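Local atomic coordinates of Ral guanine nucleotide dissociation stimulator-like 2 (Mus musculus, PDB entry 4JGW), a protein that probably acts as a guanine nucleotide exchange factor for small G proteins and is a putative effector of Ras and/or Rap. Residues Q209-D214 / R437-R442; T251-V256 / S309-V314; V260-L265 / Q455-A460; L290-I295 / G330-D335. One frame throughout, in Å; residues are numbered along the deposited sequence.

All four contacts lie in the CDC25-homology (Ras-GEF) part of this chain, which also carries an N-terminal Ras-GEF motif. Interaction 2 is the buried one, an apolar crossing of two helices. The other three are partly buried and each sets a loop or turn against a helix. Interactions 2 and 3 share helix 244-264, and Val313 of interaction 2 touches Val260 of interaction 3. Interaction 1 joins interaction 2 through a probable hydrogen bond between Asp214 and Ser309. Interaction 4 packs on interaction 3 where Leu291 meets Val264. Interaction 1 mixes a CH-pi contact with one weak hydrogen bond, interaction 3 is a small apolar contact, and interaction 4 centres on a carboxylate-to-backbone bond.

Interaction 1. Residues Q209-D214 / R437-R442; sequences QLTLLD and RGYDLR
Thr211 and Tyr439 form the tight part of this contact. The methyl CG2 of Thr211 stands over one face of the Tyr439 ring, a CH-pi contact in which CG2 is 3.9 Å from the ring centroid. It is shifted toward the hydroxyl end, with CG2 of Thr211 3.4 Å from CZ of Tyr439. The two side chains cross at about a right angle. Tyr439 OH is hydrogen-bonded to the carbonyl of Leu304, which holds that end of the ring. Thr211 OG1 turns to the carbonyl of Ala207 and to Asn306 instead. Leu441 fills in beside the methyl, its CD1 4.0 Å from CG2 of Thr211. Leu212 and Leu441 slide past each other in opposite directions, with CD1 of Leu212 3.7 Å from CB of Leu441.

The solvent side is at Arg442, which is exposed, its CB directed away from the helix. A bend at chi2 (46°) turns CD of buried Gln209 back, and NE2 of Gln209 gives a weak hydrogen bond of 3.4 Å to O of Arg442. OE1 of Gln209 bonds N of Asn444 and NE2 of Gln448.

The loop between helices 416-436 and 445-453 thus lies against helix 203-219. Leu210 and Leu213 of that helix pack on helix 445-453, and Leu210 also touches Val256 of helix 244-264.

Interaction 2. Residues T251-V256 / S309-V314; sequences TQFNKV and SVYAVV
Helices 244-264 and 307-318 of the Ras-GEF domain cross where Phe253 and Val256 meet Tyr311 and Ala312. The axes of the two segments come within 8.7 Å, and their crossing angle is -43°. Ala312 points its CB at the other helix and takes contacts from both Phe253 and Val256.

CG of Phe253 is anti to the backbone N (chi1 171°), and the ring extends across to the start of Ala312. CE1 of Phe253 lies 3.4 Å from N of Ala312 and 3.7 Å from CB of Ala312. The far corner of the ring reaches Tyr311, with CZ of Phe253 3.4 Å from CD2 of Tyr311. That CD2 sits at the edge of the Phe253 ring, near its plane. The rings meet rim to rim, with planes at 23° and neither over the face of the other. Tyr390 meets both rings and adds a third aromatic group.

Val256 supplies the second half of the packing. Its CG1 is 3.8 Å from CB of Ala312 and 4.1 Å from CG2 of Val313. Both methyls of Val256 also lie near OG of Ser309. That buried hydroxyl is hydrogen-bonded to Asp214 of helix 203-219, so a polar link to a third helix borders the apolar patch.

Phe253 and Val256 thus pack on Ala312 where two helices of the largely helical CDC25-homology domain cross.

Interaction 3. Residues V260-L265 / Q455-A460; sequences VVSSVL and QPLTEA
Ser262, which faces Leu457 across this contact, has its hydroxyl hydrogen-bonded to the carbonyl of Ala267, at the start of strand 267-269. O of Gln455 lies 4.2 Å from OG of Ser262, so the two are near neighbours rather than bonded.

Leu457 does most of the touching. Its CG lies 4.0 Å from both OG and CB of Ser262. OG of Ser262 is brought beside that CG by its position anti to the backbone N (chi1 -180°). CD1 of Leu457 reaches further, to 3.9 Å from CA of Ser262. The same methyl meets Leu265, with CD1 of Leu457 3.9 Å from CD1 of Leu265. These two leucine side chains cross obliquely. Pro456 stands at the border, its CA 4.4 Å from CB of Ser262.

Polar bonds to other parts of the chain hold Gln455 and Thr458, on either side of Leu457 in sequence. Gln455 bonds Ser269 through its backbone, and its NE2 bonds the Ser269 carbonyl. This ties it to strand 267-269. Thr458 is the N-cap of helix 459-469. Its OG1 caps a backbone N just past the segment, and Gln461 OE1 bonds the Thr458 N in return, consistent with a capping box. Leu265 also packs on Ser462, Val465 and Ser466 of that helix.

The chemistry is therefore divided. The two segments bury 163 Å² between them. Apolar contact from Leu457 joins the segment to helix 244-264, while hydrogen bonds outside the contact probably help set where Leu457 stands.

Interaction 4. Residues L290-I295 / G330-D335; sequences LLEKWI and GETTRD
Glu292 of helix 284-303 and Thr332, in the turn before helix 334-344, bring the two backbones closest, with their CA atoms 6.6 Å apart. CG of Glu292 is anti to the carbonyl carbon (chi1 -73°), and the chain is extended beyond it. OE2 of Glu292 accepts a hydrogen bond of 3.1 Å from N of Thr333, with an N-H...O angle of 159°. The donor comes from the anti side of the carboxylate and lies 33° out of its plane. The other oxygen, OE1, forms a salt bridge with Arg289, so both oxygens are engaged.

Glu292 and Thr332 slide past each other in opposite directions, with CG of Glu292 3.8 Å from CG2 of Thr332. Leu291 crosses Thr332 at about a right angle, its CD1 3.7 Å from OG1 of Thr332. That OG1 bonds the carbonyl of Ala328. Ile295 leads on to Val339 and Phe340 of helix 334-344.

Thr333 OG1 bonds Ser336 OG. The carboxylate of Glu292, bonded at the N-terminal end of helix 334-344, would probably interact favourably with that helix's dipole. This end, with Thr333 as N-cap, is held against helix 284-303 within the Ras-GEF domain.

Interaction 1. Residues Q209-D214 / R437-R442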
loop_
_atom_site.group_PDB
_atom_site.type_symbol
_atom_site.label_atom_id
_atom_site.label_comp_id
_atom_site.label_asym_id
_atom_site.label_seq_id
_atom_site.Cartn_x
_atom_site.Cartn_y
_atom_site.Cartn_z
ATOM N N GLN A 209 -18.670 10.516 -1.951
ATOM C CA GLN A 209 -18.949 9.692 -0.787
ATOM C C GLN A 209 -18.220 8.351 -0.859
ATOM O O GLN A 209 -17.741 7.845 0.158
ATOM C CB GLN A 209 -20.460 9.495 -0.655
ATOM C CG GLN A 209 -21.020 9.736 0.742
ATOM C CD GLN A 209 -20.504 11.007 1.415
ATOM O OE1 GLN A 209 -20.282 11.013 2.618
ATOM N NE2 GLN A 209 -20.319 12.078 0.647
ATOM N N LEU A 210 -18.137 7.785 -2.060
ATOM C CA LEU A 210 -17.342 6.580 -2.288
ATOM C C LEU A 210 -15.857 6.867 -2.051
ATOM O O LEU A 210 -15.144 6.040 -1.488
ATOM C CB LEU A 210 -17.562 6.029 -3.704
ATOM C CG LEU A 210 -18.913 5.399 -4.067
ATOM C CD1 LEU A 210 -18.909 4.964 -5.521
ATOM C CD2 LEU A 210 -19.255 4.217 -3.165
ATOM N N THR A 211 -15.414 8.052 -2.470
ATOM C CA THR A 211 -14.025 8.477 -2.310
ATOM C C THR A 211 -13.648 8.709 -0.843
ATOM O O THR A 211 -12.539 8.372 -0.429
ATOM C CB THR A 211 -13.712 9.725 -3.166
ATOM O OG1 THR A 211 -14.132 9.491 -4.514
ATOM C CG2 THR A 211 -12.220 10.029 -3.165
ATOM N N LEU A 212 -14.578 9.261 -0.063
ATOM C CA LEU A 212 -14.370 9.449 1.375
ATOM C C LEU A 212 -14.072 8.125 2.078
ATOM O O LEU A 212 -13.160 8.046 2.900
ATOM C CB LEU A 212 -15.585 10.127 2.017
ATOM C CG LEU A 212 -15.435 10.663 3.445
ATOM C CD1 LEU A 212 -14.624 11.956 3.474
ATOM C CD2 LEU A 212 -16.800 10.884 4.072
ATOM N N LEU A 213 -14.843 7.092 1.746
ATOM C CA LEU A 213 -14.646 5.761 2.315
ATOM C C LEU A 213 -13.348 5.119 1.816
ATOM O O LEU A 213 -12.598 4.540 2.605
ATOM C CB LEU A 213 -15.846 4.856 2.013
ATOM C CG LEU A 213 -17.198 5.194 2.656
ATOM C CD1 LEU A 213 -18.325 4.496 1.912
ATOM C CD2 LEU A 213 -17.232 4.838 4.140
ATOM N N ASP A 214 -13.092 5.233 0.512
ATOM C CA ASP A 214 -11.874 4.700 -0.099
ATOM C C ASP A 214 -10.612 5.389 0.418
ATOM O O ASP A 214 -9.601 4.724 0.670
ATOM C CB ASP A 214 -11.928 4.819 -1.626
ATOM C CG ASP A 214 -12.939 3.882 -2.258
ATOM O OD1 ASP A 214 -13.188 2.785 -1.710
ATOM O OD2 ASP A 214 -13.487 4.248 -3.318
ATOM N N ARG A 437 -4.179 12.783 1.331
ATOM C CA ARG A 437 -4.485 13.687 2.447
ATOM C C ARG A 437 -5.042 15.033 1.972
ATOM O O ARG A 437 -5.723 15.730 2.727
ATOM C CB ARG A 437 -3.246 13.903 3.327
ATOM C CG ARG A 437 -2.777 12.646 4.045
ATOM C CD ARG A 437 -1.659 12.915 5.039
ATOM N NE ARG A 437 -1.295 11.695 5.762
ATOM C CZ ARG A 437 -0.271 10.903 5.451
ATOM N NH1 ARG A 437 0.527 11.194 4.431
ATOM N NH2 ARG A 437 -0.034 9.816 6.171
ATOM N N GLY A 438 -4.761 15.374 0.713
ATOM C CA GLY A 438 -5.243 16.605 0.085
ATOM C C GLY A 438 -6.750 16.718 -0.110
ATOM O O GLY A 438 -7.262 17.820 -0.321
ATOM N N TYR A 439 -7.460 15.589 -0.049
ATOM C CA TYR A 439 -8.927 15.585 -0.144
ATOM C C TYR A 439 -9.579 16.426 0.950
ATOM O O TYR A 439 -9.120 16.442 2.096
ATOM C CB TYR A 439 -9.492 14.162 -0.064
ATOM C CG TYR A 439 -9.445 13.358 -1.347
ATOM C CD1 TYR A 439 -8.826 12.110 -1.377
ATOM C CD2 TYR A 439 -10.032 13.830 -2.524
ATOM C CE1 TYR A 439 -8.783 11.355 -2.540
ATOM C CE2 TYR A 439 -9.992 13.080 -3.700
ATOM C CZ TYR A 439 -9.361 11.843 -3.698
ATOM O OH TYR A 439 -9.310 11.083 -4.843
ATOM N N ASP A 440 -10.654 17.116 0.579
ATOM C CA ASP A 440 -11.470 17.874 1.522
ATOM C C ASP A 440 -12.943 17.559 1.260
ATOM O O ASP A 440 -13.639 18.299 0.559
ATOM C CB ASP A 440 -11.190 19.377 1.394
ATOM C CG ASP A 440 -11.799 20.191 2.531
ATOM O OD1 ASP A 440 -11.987 21.412 2.345
ATOM O OD2 ASP A 440 -12.084 19.620 3.608
ATOM N N LEU A 441 -13.402 16.443 1.819
ATOM C CA LEU A 441 -14.741 15.927 1.542
ATOM C C LEU A 441 -15.569 15.780 2.812
ATOM O O LEU A 441 -15.043 15.423 3.869
ATOM C CB LEU A 441 -14.659 14.586 0.803
ATOM C CG LEU A 441 -13.876 14.520 -0.515
ATOM C CD1 LEU A 441 -13.583 13.073 -0.901
ATOM C CD2 LEU A 441 -14.602 15.248 -1.643
ATOM N N ARG A 442 -16.867 16.046 2.690
ATOM C CA ARG A 442 -17.784 16.044 3.828
ATOM C C ARG A 442 -18.686 14.807 3.813
ATOM O O ARG A 442 -19.240 14.458 2.767
ATOM C CB ARG A 442 -18.647 17.312 3.821
ATOM C CG ARG A 442 -17.890 18.600 3.496
ATOM C CD ARG A 442 -18.846 19.747 3.193
ATOM N NE ARG A 442 -18.210 20.795 2.393
ATOM C CZ ARG A 442 -18.801 21.928 2.016
ATOM N NH1 ARG A 442 -20.058 22.184 2.365
ATOM N NH2 ARG A 442 -18.130 22.811 1.288
#

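Interaction 2. Residues T251-V256 / S309-V314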
loop_
_atom_site.group_PDB
_atom_site.type_symbol
_atom_site.label_atom_id
_atom_site.label_comp_id
_atom_site.label_asym_id
_atom_site.label_seq_id
_atom_site.Cartn_x
_atom_site.Cartn_y
_atom_site.Cartn_z
ATOM N N THR A 251 -12.226 -5.335 0.656
ATOM C CA THR A 251 -13.617 -5.551 1.051
ATOM C C THR A 251 -14.511 -4.420 0.536
ATOM O O THR A 251 -15.544 -4.683 -0.084
ATOM C CB THR A 251 -13.759 -5.698 2.591
ATOM O OG1 THR A 251 -12.872 -6.720 3.061
ATOM C CG2 THR A 251 -15.191 -6.068 2.980
ATOM N N GLN A 252 -14.099 -3.176 0.779
ATOM C CA GLN A 252 -14.831 -1.996 0.313
ATOM C C GLN A 252 -14.877 -1.922 -1.209
ATOM O O GLN A 252 -15.919 -1.602 -1.781
ATOM C CB GLN A 252 -14.237 -0.712 0.906
ATOM C CG GLN A 252 -14.913 0.594 0.462
ATOM C CD GLN A 252 -16.363 0.726 0.920
ATOM O OE1 GLN A 252 -16.767 0.151 1.928
ATOM N NE2 GLN A 252 -17.143 1.501 0.181
ATOM N N PHE A 253 -13.751 -2.225 -1.857
ATOM C CA PHE A 253 -13.697 -2.329 -3.315
ATOM C C PHE A 253 -14.754 -3.307 -3.832
ATOM O O PHE A 253 -15.477 -2.996 -4.782
ATOM C CB PHE A 253 -12.296 -2.753 -3.782
ATOM C CG PHE A 253 -12.214 -3.079 -5.253
ATOM C CD1 PHE A 253 -11.882 -2.095 -6.177
ATOM C CD2 PHE A 253 -12.463 -4.374 -5.710
ATOM C CE1 PHE A 253 -11.800 -2.390 -7.535
ATOM C CE2 PHE A 253 -12.391 -4.682 -7.066
ATOM C CZ PHE A 253 -12.060 -3.687 -7.982
ATOM N N ASN A 254 -14.835 -4.477 -3.196
ATOM C CA ASN A 254 -15.802 -5.513 -3.562
ATOM C C ASN A 254 -17.250 -5.122 -3.259
ATOM O O ASN A 254 -18.165 -5.531 -3.975
ATOM C CB ASN A 254 -15.462 -6.845 -2.880
ATOM C CG ASN A 254 -14.196 -7.495 -3.437
ATOM O OD1 ASN A 254 -13.779 -7.232 -4.569
ATOM N ND2 ASN A 254 -13.588 -8.364 -2.639
ATOM N N LYS A 255 -17.446 -4.338 -2.197
ATOM C CA LYS A 255 -18.772 -3.824 -1.837
ATOM C C LYS A 255 -19.304 -2.854 -2.888
ATOM O O LYS A 255 -20.492 -2.883 -3.223
ATOM C CB LYS A 255 -18.747 -3.139 -0.465
ATOM C CG LYS A 255 -18.757 -4.090 0.719
ATOM C CD LYS A 255 -18.897 -3.330 2.036
ATOM C CE LYS A 255 -18.564 -4.226 3.226
ATOM N NZ LYS A 255 -18.643 -3.495 4.525
ATOM N N VAL A 256 -18.419 -2.000 -3.402
ATOM C CA VAL A 256 -18.776 -1.031 -4.439
ATOM C C VAL A 256 -19.126 -1.757 -5.740
ATOM O O VAL A 256 -20.164 -1.482 -6.349
ATOM C CB VAL A 256 -17.646 0.014 -4.664
ATOM C CG1 VAL A 256 -17.979 0.944 -5.826
ATOM C CG2 VAL A 256 -17.406 0.821 -3.395
ATOM N N SER A 309 -12.435 3.194 -7.053
ATOM C CA SER A 309 -13.865 3.048 -7.341
ATOM C C SER A 309 -14.188 3.111 -8.834
ATOM O O SER A 309 -15.182 2.528 -9.272
ATOM C CB SER A 309 -14.705 4.043 -6.543
ATOM O OG SER A 309 -15.011 3.508 -5.268
ATOM N N VAL A 310 -13.353 3.803 -9.610
ATOM C CA VAL A 310 -13.453 3.752 -11.074
ATOM C C VAL A 310 -13.362 2.303 -11.537
ATOM O O VAL A 310 -14.206 1.841 -12.306
ATOM C CB VAL A 310 -12.366 4.604 -11.785
ATOM C CG1 VAL A 310 -12.309 4.286 -13.279
ATOM C CG2 VAL A 310 -12.642 6.072 -11.592
ATOM N N TYR A 311 -12.348 1.591 -11.046
ATOM C CA TYR A 311 -12.154 0.192 -11.407
ATOM C C TYR A 311 -13.229 -0.715 -10.825
ATOM O O TYR A 311 -13.635 -1.678 -11.469
ATOM C CB TYR A 311 -10.763 -0.311 -11.009
ATOM C CG TYR A 311 -10.442 -1.668 -11.601
ATOM C CD1 TYR A 311 -10.230 -1.821 -12.971
ATOM C CD2 TYR A 311 -10.367 -2.799 -10.797
ATOM C CE1 TYR A 311 -9.940 -3.069 -13.521
ATOM C CE2 TYR A 311 -10.077 -4.052 -11.337
ATOM C CZ TYR A 311 -9.865 -4.177 -12.696
ATOM O OH TYR A 311 -9.580 -5.410 -13.232
ATOM N N ALA A 312 -13.685 -0.403 -9.612
ATOM C CA ALA A 312 -14.750 -1.166 -8.969
ATOM C C ALA A 312 -16.016 -1.155 -9.819
ATOM O O ALA A 312 -16.620 -2.201 -10.052
ATOM C CB ALA A 312 -15.032 -0.627 -7.576
ATOM N N VAL A 313 -16.390 0.028 -10.298
ATOM C CA VAL A 313 -17.599 0.199 -11.098
ATOM C C VAL A 313 -17.422 -0.368 -12.507
ATOM O O VAL A 313 -18.286 -1.096 -12.994
ATOM C CB VAL A 313 -18.049 1.687 -11.148
ATOM C CG1 VAL A 313 -19.248 1.863 -12.066
ATOM C CG2 VAL A 313 -18.386 2.189 -9.749
ATOM N N VAL A 314 -16.301 -0.043 -13.150
ATOM C CA VAL A 314 -16.043 -0.485 -14.521
ATOM C C VAL A 314 -15.917 -2.014 -14.639
ATOM O O VAL A 314 -16.421 -2.602 -15.597
ATOM C CB VAL A 314 -14.831 0.261 -15.162
ATOM C CG1 VAL A 314 -13.502 -0.377 -14.774
ATOM C CG2 VAL A 314 -14.967 0.312 -16.674
#

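Interaction 3. Residues V260-L265 / Q455-A460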
loop_
_atom_site.group_PDB
_atom_site.type_symbol
_atom_site.label_atom_id
_atom_site.label_comp_id
_atom_site.label_asym_id
_atom_site.label_seq_id
_atom_site.Cartn_x
_atom_site.Cartn_y
_atom_site.Cartn_z
ATOM N N VAL A 260 -22.944 -2.147 -7.649
ATOM C CA VAL A 260 -23.215 -1.887 -9.066
ATOM C C VAL A 260 -23.955 -3.063 -9.704
ATOM O O VAL A 260 -25.000 -2.877 -10.330
ATOM C CB VAL A 260 -21.919 -1.580 -9.868
ATOM C CG1 VAL A 260 -22.241 -1.304 -11.330
ATOM C CG2 VAL A 260 -21.175 -0.398 -9.268
ATOM N N VAL A 261 -23.408 -4.266 -9.533
ATOM C CA VAL A 261 -24.021 -5.496 -10.038
ATOM C C VAL A 261 -25.447 -5.647 -9.494
ATOM O O VAL A 261 -26.389 -5.884 -10.254
ATOM C CB VAL A 261 -23.168 -6.744 -9.681
ATOM C CG1 VAL A 261 -23.905 -8.032 -10.025
ATOM C CG2 VAL A 261 -21.817 -6.699 -10.396
ATOM N N SER A 262 -25.587 -5.475 -8.181
ATOM C CA SER A 262 -26.860 -5.627 -7.478
ATOM C C SER A 262 -27.945 -4.657 -7.967
ATOM O O SER A 262 -29.079 -5.071 -8.227
ATOM C CB SER A 262 -26.637 -5.475 -5.969
ATOM O OG SER A 262 -27.843 -5.620 -5.243
ATOM N N SER A 263 -27.589 -3.379 -8.106
ATOM C CA SER A 263 -28.554 -2.343 -8.490
ATOM C C SER A 263 -28.981 -2.442 -9.951
ATOM O O SER A 263 -30.158 -2.262 -10.267
ATOM C CB SER A 263 -28.017 -0.942 -8.184
ATOM O OG SER A 263 -27.083 -0.518 -9.154
ATOM N N VAL A 264 -28.019 -2.725 -10.830
ATOM C CA VAL A 264 -28.298 -2.930 -12.251
ATOM C C VAL A 264 -29.251 -4.115 -12.443
ATOM O O VAL A 264 -30.168 -4.056 -13.264
ATOM C CB VAL A 264 -26.992 -3.110 -13.078
ATOM C CG1 VAL A 264 -27.282 -3.677 -14.461
ATOM C CG2 VAL A 264 -26.255 -1.783 -13.200
ATOM N N LEU A 265 -29.045 -5.174 -11.663
ATOM C CA LEU A 265 -29.931 -6.336 -11.697
ATOM C C LEU A 265 -31.207 -6.115 -10.882
ATOM O O LEU A 265 -32.131 -6.930 -10.937
ATOM C CB LEU A 265 -29.197 -7.596 -11.224
ATOM C CG LEU A 265 -28.078 -8.133 -12.123
ATOM C CD1 LEU A 265 -27.313 -9.238 -11.414
ATOM C CD2 LEU A 265 -28.610 -8.623 -13.467
ATOM N N GLN A 455 -27.009 -4.828 0.483
ATOM C CA GLN A 455 -26.692 -6.244 0.632
ATOM C C GLN A 455 -26.359 -6.832 -0.740
ATOM O O GLN A 455 -27.252 -7.298 -1.455
ATOM C CB GLN A 455 -27.847 -6.994 1.307
ATOM C CG GLN A 455 -28.067 -6.600 2.770
ATOM C CD GLN A 455 -29.354 -7.157 3.371
ATOM O OE1 GLN A 455 -29.760 -6.754 4.462
ATOM N NE2 GLN A 455 -29.999 -8.081 2.664
ATOM N N PRO A 456 -25.066 -6.799 -1.113
ATOM C CA PRO A 456 -24.591 -7.179 -2.445
ATOM C C PRO A 456 -24.785 -8.660 -2.759
ATOM O O PRO A 456 -24.720 -9.502 -1.862
ATOM C CB PRO A 456 -23.099 -6.840 -2.393
ATOM C CG PRO A 456 -22.745 -6.920 -0.950
ATOM C CD PRO A 456 -23.952 -6.424 -0.222
ATOM N N LEU A 457 -25.020 -8.959 -4.033
ATOM C CA LEU A 457 -25.210 -10.330 -4.495
ATOM C C LEU A 457 -23.880 -11.060 -4.617
ATOM O O LEU A 457 -22.851 -10.453 -4.931
ATOM C CB LEU A 457 -25.920 -10.351 -5.853
ATOM C CG LEU A 457 -27.149 -9.469 -6.092
ATOM C CD1 LEU A 457 -27.505 -9.477 -7.568
ATOM C CD2 LEU A 457 -28.335 -9.905 -5.246
ATOM N N THR A 458 -23.913 -12.367 -4.369
ATOM C CA THR A 458 -22.758 -13.230 -4.595
ATOM C C THR A 458 -22.600 -13.469 -6.096
ATOM O O THR A 458 -23.513 -13.178 -6.875
ATOM C CB THR A 458 -22.910 -14.588 -3.877
ATOM O OG1 THR A 458 -23.997 -15.318 -4.458
ATOM C CG2 THR A 458 -23.165 -14.394 -2.382
ATOM N N GLU A 459 -21.443 -13.998 -6.494
ATOM C CA GLU A 459 -21.154 -14.295 -7.899
ATOM C C GLU A 459 -22.162 -15.276 -8.503
ATOM O O GLU A 459 -22.507 -15.175 -9.684
ATOM C CB GLU A 459 -19.729 -14.837 -8.063
ATOM C CG GLU A 459 -18.620 -13.859 -7.672
ATOM C CD GLU A 459 -18.177 -13.984 -6.217
ATOM O OE1 GLU A 459 -18.982 -14.416 -5.361
ATOM O OE2 GLU A 459 -17.010 -13.640 -5.928
ATOM N N ALA A 460 -22.631 -16.214 -7.682
ATOM C CA ALA A 460 -23.603 -17.216 -8.112
ATOM C C ALA A 460 -25.000 -16.623 -8.298
ATOM O O ALA A 460 -25.688 -16.932 -9.274
ATOM C CB ALA A 460 -23.639 -18.380 -7.125
#

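Interaction 4. Residues L290-I295 / G330-D335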
loop_
_atom_site.group_PDB
_atom_site.type_symbol
_atom_site.label_atom_id
_atom_site.label_comp_id
_atom_site.label_asym_id
_atom_site.label_seq_id
_atom_site.Cartn_x
_atom_site.Cartn_y
_atom_site.Cartn_z
ATOM N N LEU A 290 -30.044 2.915 -14.919
ATOM C CA LEU A 290 -29.147 2.480 -13.853
ATOM C C LEU A 290 -27.717 2.303 -14.366
ATOM O O LEU A 290 -26.766 2.702 -13.695
ATOM C CB LEU A 290 -29.662 1.192 -13.207
ATOM C CG LEU A 290 -30.888 1.345 -12.297
ATOM C CD1 LEU A 290 -31.702 0.063 -12.262
ATOM C CD2 LEU A 290 -30.490 1.771 -10.891
ATOM N N LEU A 291 -27.577 1.719 -15.555
ATOM C CA LEU A 291 -26.270 1.591 -16.207
ATOM C C LEU A 291 -25.648 2.965 -16.450
ATOM O O LEU A 291 -24.488 3.196 -16.106
ATOM C CB LEU A 291 -26.385 0.827 -17.531
ATOM C CG LEU A 291 -26.684 -0.676 -17.515
ATOM C CD1 LEU A 291 -27.064 -1.148 -18.911
ATOM C CD2 LEU A 291 -25.507 -1.482 -16.981
ATOM N N GLU A 292 -26.439 3.869 -17.031
ATOM C CA GLU A 292 -26.029 5.252 -17.285
ATOM C C GLU A 292 -25.625 5.970 -15.997
ATOM O O GLU A 292 -24.655 6.729 -15.981
ATOM C CB GLU A 292 -27.153 6.024 -17.987
ATOM C CG GLU A 292 -27.366 5.641 -19.455
ATOM C CD GLU A 292 -28.769 5.959 -19.971
ATOM O OE1 GLU A 292 -29.524 6.688 -19.289
ATOM O OE2 GLU A 292 -29.117 5.475 -21.069
ATOM N N LYS A 293 -26.370 5.715 -14.923
ATOM C CA LYS A 293 -26.092 6.312 -13.620
ATOM C C LYS A 293 -24.729 5.894 -13.066
ATOM O O LYS A 293 -23.947 6.742 -12.628
ATOM C CB LYS A 293 -27.199 5.967 -12.618
ATOM C CG LYS A 293 -27.072 6.666 -11.267
ATOM C CD LYS A 293 -27.261 8.169 -11.407
ATOM C CE LYS A 293 -27.181 8.857 -10.067
ATOM N NZ LYS A 293 -27.941 10.134 -10.079
ATOM N N TRP A 294 -24.456 4.590 -13.089
ATOM C CA TRP A 294 -23.192 4.049 -12.592
ATOM C C TRP A 294 -21.999 4.450 -13.454
ATOM O O TRP A 294 -20.905 4.677 -12.931
ATOM C CB TRP A 294 -23.264 2.527 -12.451
ATOM C CG TRP A 294 -24.013 2.076 -11.233
ATOM C CD1 TRP A 294 -25.215 1.435 -11.203
ATOM C CD2 TRP A 294 -23.610 2.241 -9.865
ATOM N NE1 TRP A 294 -25.589 1.189 -9.905
ATOM C CE2 TRP A 294 -24.622 1.670 -9.062
ATOM C CE3 TRP A 294 -22.496 2.819 -9.240
ATOM C CZ2 TRP A 294 -24.552 1.652 -7.665
ATOM C CZ3 TRP A 294 -22.427 2.802 -7.851
ATOM C CH2 TRP A 294 -23.452 2.221 -7.080
ATOM N N ILE A 295 -22.219 4.534 -14.768
ATOM C CA ILE A 295 -21.208 5.033 -15.702
ATOM C C ILE A 295 -20.793 6.454 -15.312
ATOM O O ILE A 295 -19.601 6.771 -15.264
ATOM C CB ILE A 295 -21.711 4.995 -17.177
ATOM C CG1 ILE A 295 -21.734 3.554 -17.700
ATOM C CG2 ILE A 295 -20.836 5.862 -18.082
ATOM C CD1 ILE A 295 -22.552 3.357 -18.971
ATOM N N GLY A 330 -28.487 -1.993 -24.992
ATOM C CA GLY A 330 -29.094 -1.485 -26.221
ATOM C C GLY A 330 -29.935 -0.235 -26.032
ATOM O O GLY A 330 -30.171 0.503 -26.989
ATOM N N GLU A 331 -30.388 0.001 -24.800
ATOM C CA GLU A 331 -31.175 1.192 -24.465
ATOM C C GLU A 331 -30.320 2.329 -23.891
ATOM O O GLU A 331 -30.820 3.430 -23.645
ATOM C CB GLU A 331 -32.312 0.841 -23.492
ATOM C CG GLU A 331 -33.399 -0.071 -24.065
ATOM C CD GLU A 331 -34.139 0.543 -25.247
ATOM O OE1 GLU A 331 -34.370 1.773 -25.251
ATOM O OE2 GLU A 331 -34.494 -0.214 -26.175
ATOM N N THR A 332 -29.035 2.054 -23.683
ATOM C CA THR A 332 -28.090 3.039 -23.157
ATOM C C THR A 332 -27.725 4.067 -24.231
ATOM O O THR A 332 -27.418 3.700 -25.368
ATOM C CB THR A 332 -26.819 2.345 -22.605
ATOM O OG1 THR A 332 -27.188 1.439 -21.556
ATOM C CG2 THR A 332 -25.816 3.359 -22.059
ATOM N N THR A 333 -27.776 5.348 -23.866
ATOM C CA THR A 333 -27.439 6.439 -24.787
ATOM C C THR A 333 -25.994 6.336 -25.274
ATOM O O THR A 333 -25.112 5.884 -24.536
ATOM C CB THR A 333 -27.669 7.840 -24.163
ATOM O OG1 THR A 333 -26.817 8.012 -23.024
ATOM C CG2 THR A 333 -29.124 8.024 -23.745
ATOM N N ARG A 334 -25.768 6.758 -26.516
ATOM C CA ARG A 334 -24.456 6.661 -27.159
ATOM C C ARG A 334 -23.366 7.438 -26.410
ATOM O O ARG A 334 -22.205 7.022 -26.391
ATOM C CB ARG A 334 -24.545 7.107 -28.629
ATOM C CG ARG A 334 -23.308 6.802 -29.479
ATOM C CD ARG A 334 -23.039 5.302 -29.603
ATOM N NE ARG A 334 -21.611 5.023 -29.758
ATOM C CZ ARG A 334 -21.058 3.814 -29.668
ATOM N NH1 ARG A 334 -21.804 2.743 -29.424
ATOM N NH2 ARG A 334 -19.746 3.677 -29.822
ATOM N N ASP A 335 -23.750 8.549 -25.786
ATOM C CA ASP A 335 -22.823 9.373 -25.011
ATOM C C ASP A 335 -22.284 8.619 -23.793
ATOM O O ASP A 335 -21.091 8.691 -23.491
ATOM C CB ASP A 335 -23.495 10.679 -24.575
ATOM C CG ASP A 335 -22.493 11.783 -24.280
ATOM O OD1 ASP A 335 -21.705 11.644 -23.319
ATOM O OD2 ASP A 335 -22.501 12.798 -25.010
#